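Local coordinates for protein ribosome biogenesis GTPase A (Thermotoga maritima, PDB 3CNL) that binds GTP and probably hydrolyses it to drive a late step in the assembly of the 50S ribosomal subunit, at residues Q14-L19 with Y40-S45. Sequence-based numbering, arbitrary orientation.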
ATOM      1  N   GLN A  14       0.800  -3.258  20.039  1.00 61.94           N
ATOM      2  CA  GLN A  14       2.212  -2.967  19.845  1.00 60.77           C
ATOM      3  C   GLN A  14       2.385  -1.626  19.133  1.00 59.09           C
ATOM      4  O   GLN A  14       3.287  -0.867  19.472  1.00 58.97           O
ATOM      5  CB  GLN A  14       2.880  -4.093  19.054  1.00 60.71           C
ATOM      6  CG  GLN A  14       4.408  -4.013  18.955  1.00 61.24           C
ATOM      7  CD  GLN A  14       4.992  -5.195  18.201  1.00 60.83           C
ATOM      8  OE1 GLN A  14       5.703  -6.030  18.774  1.00 62.24           O
ATOM      9  NE2 GLN A  14       4.676  -5.285  16.914  1.00 62.68           N
ATOM     10  N   ILE A  15       1.524  -1.341  18.154  1.00 57.43           N
ATOM     11  CA  ILE A  15       1.519  -0.034  17.488  1.00 55.71           C
ATOM     12  C   ILE A  15       1.361   1.070  18.533  1.00 54.53           C
ATOM     13  O   ILE A  15       2.070   2.065  18.478  1.00 54.27           O
ATOM     14  CB  ILE A  15       0.424   0.092  16.371  1.00 55.75           C
ATOM     15  CG1 ILE A  15       0.621  -0.951  15.256  1.00 55.80           C
ATOM     16  CG2 ILE A  15       0.395   1.503  15.763  1.00 55.42           C
ATOM     17  CD1 ILE A  15       1.946  -0.870  14.499  1.00 55.10           C
ATOM     18  N   LYS A  16       0.447   0.873  19.486  1.00 53.24           N
ATOM     19  CA  LYS A  16       0.280   1.786  20.625  1.00 51.99           C
ATOM     20  C   LYS A  16       1.566   1.948  21.449  1.00 50.59           C
ATOM     21  O   LYS A  16       1.903   3.053  21.855  1.00 50.53           O
ATOM     22  CB  LYS A  16      -0.865   1.330  21.533  1.00 52.18           C
ATOM     23  CG  LYS A  16      -2.243   1.239  20.875  1.00 53.18           C
ATOM     24  CD  LYS A  16      -2.885   2.593  20.648  1.00 54.54           C
ATOM     25  CE  LYS A  16      -3.083   2.880  19.163  1.00 56.05           C
ATOM     26  NZ  LYS A  16      -3.565   4.280  18.923  1.00 55.32           N
ATOM     27  N   ASP A  17       2.283   0.848  21.673  1.00 49.15           N
ATOM     28  CA  ASP A  17       3.583   0.892  22.356  1.00 47.76           C
ATOM     29  C   ASP A  17       4.627   1.648  21.544  1.00 46.31           C
ATOM     30  O   ASP A  17       5.503   2.313  22.107  1.00 46.29           O
ATOM     31  CB  ASP A  17       4.100  -0.519  22.682  1.00 47.97           C
ATOM     32  CG  ASP A  17       3.224  -1.257  23.705  1.00 48.92           C
ATOM     33  OD1 ASP A  17       3.117  -2.499  23.598  1.00 49.85           O
ATOM     34  OD2 ASP A  17       2.640  -0.609  24.606  1.00 49.05           O
ATOM     35  N   LEU A  18       4.552   1.539  20.222  1.00 44.35           N
ATOM     36  CA  LEU A  18       5.523   2.231  19.368  1.00 42.65           C
ATOM     37  C   LEU A  18       5.171   3.710  19.291  1.00 41.29           C
ATOM     38  O   LEU A  18       6.056   4.556  19.224  1.00 40.83           O
ATOM     39  CB  LEU A  18       5.591   1.619  17.966  1.00 42.73           C
ATOM     40  CG  LEU A  18       6.208   0.229  17.787  1.00 43.39           C
ATOM     41  CD1 LEU A  18       6.214  -0.156  16.326  1.00 44.34           C
ATOM     42  CD2 LEU A  18       7.616   0.179  18.320  1.00 43.18           C
ATOM     43  N   LEU A  19       3.873   3.998  19.315  1.00 40.06           N
ATOM     44  CA  LEU A  19       3.343   5.359  19.209  1.00 39.43           C
ATOM     45  C   LEU A  19       3.770   6.247  20.366  1.00 39.19           C
ATOM     46  O   LEU A  19       3.922   7.461  20.197  1.00 38.99           O
ATOM     47  CB  LEU A  19       1.813   5.325  19.144  1.00 39.15           C
ATOM     48  CG  LEU A  19       1.013   5.710  17.895  1.00 39.65           C
ATOM     49  CD1 LEU A  19       1.846   5.879  16.632  1.00 39.00           C
ATOM     50  CD2 LEU A  19      -0.103   4.689  17.689  1.00 39.52           C
ATOM     51  N   TYR A  40      -6.790   2.531   9.206  1.00 43.18           N
ATOM     52  CA  TYR A  40      -8.017   2.511   9.997  1.00 45.67           C
ATOM     53  C   TYR A  40      -7.853   1.512  11.141  1.00 46.59           C
ATOM     54  O   TYR A  40      -7.317   0.418  10.950  1.00 46.97           O
ATOM     55  CB  TYR A  40      -9.182   2.096   9.107  1.00 47.42           C
ATOM     56  CG  TYR A  40     -10.512   2.737   9.430  1.00 48.78           C
ATOM     57  CD1 TYR A  40     -10.993   3.803   8.664  1.00 50.64           C
ATOM     58  CD2 TYR A  40     -11.310   2.264  10.470  1.00 49.62           C
ATOM     59  CE1 TYR A  40     -12.234   4.396   8.932  1.00 51.62           C
ATOM     60  CE2 TYR A  40     -12.550   2.851  10.752  1.00 51.25           C
ATOM     61  CZ  TYR A  40     -13.007   3.919   9.977  1.00 49.75           C
ATOM     62  OH  TYR A  40     -14.232   4.512  10.245  1.00 49.98           O
ATOM     63  N   GLY A  41      -8.292   1.901  12.336  1.00 47.63           N
ATOM     64  CA  GLY A  41      -8.170   1.044  13.508  1.00 48.45           C
ATOM     65  C   GLY A  41      -7.290   1.658  14.575  1.00 49.31           C
ATOM     66  O   GLY A  41      -7.625   1.606  15.763  1.00 49.99           O
ATOM     67  N   VAL A  42      -6.170   2.245  14.156  1.00 49.57           N
ATOM     68  CA  VAL A  42      -5.210   2.836  15.091  1.00 49.71           C
ATOM     69  C   VAL A  42      -5.390   4.363  15.180  1.00 49.61           C
ATOM     70  O   VAL A  42      -5.632   5.035  14.178  1.00 49.66           O
ATOM     71  CB  VAL A  42      -3.734   2.366  14.801  1.00 49.88           C
ATOM     72  CG1 VAL A  42      -3.474   2.208  13.318  1.00 50.37           C
ATOM     73  CG2 VAL A  42      -2.696   3.278  15.442  1.00 49.75           C
ATOM     74  N   ASP A  43      -5.309   4.884  16.400  1.00 49.46           N
ATOM     75  CA  ASP A  43      -5.587   6.284  16.689  1.00 49.49           C
ATOM     76  C   ASP A  43      -4.303   7.104  16.592  1.00 48.82           C
ATOM     77  O   ASP A  43      -3.388   6.918  17.391  1.00 48.51           O
ATOM     78  CB  ASP A  43      -6.200   6.402  18.095  1.00 50.14           C
ATOM     79  CG  ASP A  43      -6.757   7.785  18.396  1.00 50.79           C
ATOM     80  OD1 ASP A  43      -6.572   8.719  17.595  1.00 52.94           O
ATOM     81  OD2 ASP A  43      -7.402   7.941  19.455  1.00 53.88           O
ATOM     82  N   PHE A  44      -4.252   7.992  15.595  1.00 48.59           N
ATOM     83  CA  PHE A  44      -3.129   8.916  15.379  1.00 48.06           C
ATOM     84  C   PHE A  44      -3.532  10.359  15.674  1.00 48.36           C
ATOM     85  O   PHE A  44      -2.822  11.288  15.269  1.00 48.58           O
ATOM     86  CB  PHE A  44      -2.644   8.903  13.920  1.00 47.16           C
ATOM     87  CG  PHE A  44      -2.244   7.561  13.393  1.00 45.88           C
ATOM     88  CD1 PHE A  44      -1.487   6.682  14.153  1.00 44.55           C
ATOM     89  CD2 PHE A  44      -2.598   7.197  12.098  1.00 45.79           C
ATOM     90  CE1 PHE A  44      -1.107   5.452  13.645  1.00 43.67           C
ATOM     91  CE2 PHE A  44      -2.217   5.974  11.578  1.00 44.57           C
ATOM     92  CZ  PHE A  44      -1.476   5.096  12.355  1.00 45.98           C
ATOM     93  N   SER A  45      -4.668  10.566  16.342  1.00 48.36           N
ATOM     94  CA  SER A  45      -5.177  11.934  16.574  1.00 48.11           C
ATOM     95  C   SER A  45      -4.348  12.790  17.562  1.00 47.34           C
ATOM     96  O   SER A  45      -4.534  14.009  17.634  1.00 47.64           O
ATOM     97  CB  SER A  45      -6.673  11.917  16.963  1.00 48.46           C
ATOM     98  OG  SER A  45      -6.906  11.099  18.102  1.00 48.87           O
TER
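Val42 puts one methyl, CG2, against three residues of helix 13-19. That methyl stands anti to its own backbone N and meets Ile15 CG2 at 3.6 Å, the two side chains crossing at about a right angle, while Leu19 CD2 comes to 3.7 Å from Val42 CG2. Lys16 supplies the polar part. Its chain, bent at chi2 and chi3, slides past Val42 in the opposite direction, Lys16 CE lying 3.8 Å from Val42 CG2. The ammonium lies by the backbone of Asp43, where Lys16 NZ gives a weak hydrogen bond to Asp43 O (3.1 Å). The Asp43 carboxylate turns away: OD2 stays 5.3 Å from Lys16 NZ, so any attraction between the charges acts at a distance, and OD1 takes the backbone N of Ser45 (2.9 Å) in an Asx turn. Farther along, Leu19 CD1 comes at an oblique angle to the Phe44 ring, nearest at CE1, 4.2 Å. Leu19 and Phe44 both rest on Val25 and also reach strand 101-106, through Leu103 and Val105 respectively. The contact thus packs an N-terminal helix and the loop joining strands 24-30 and 48-54 over the central sheet of a circularly permuted GTPase domain, with Ile15 close to the GTP-binding Gly153.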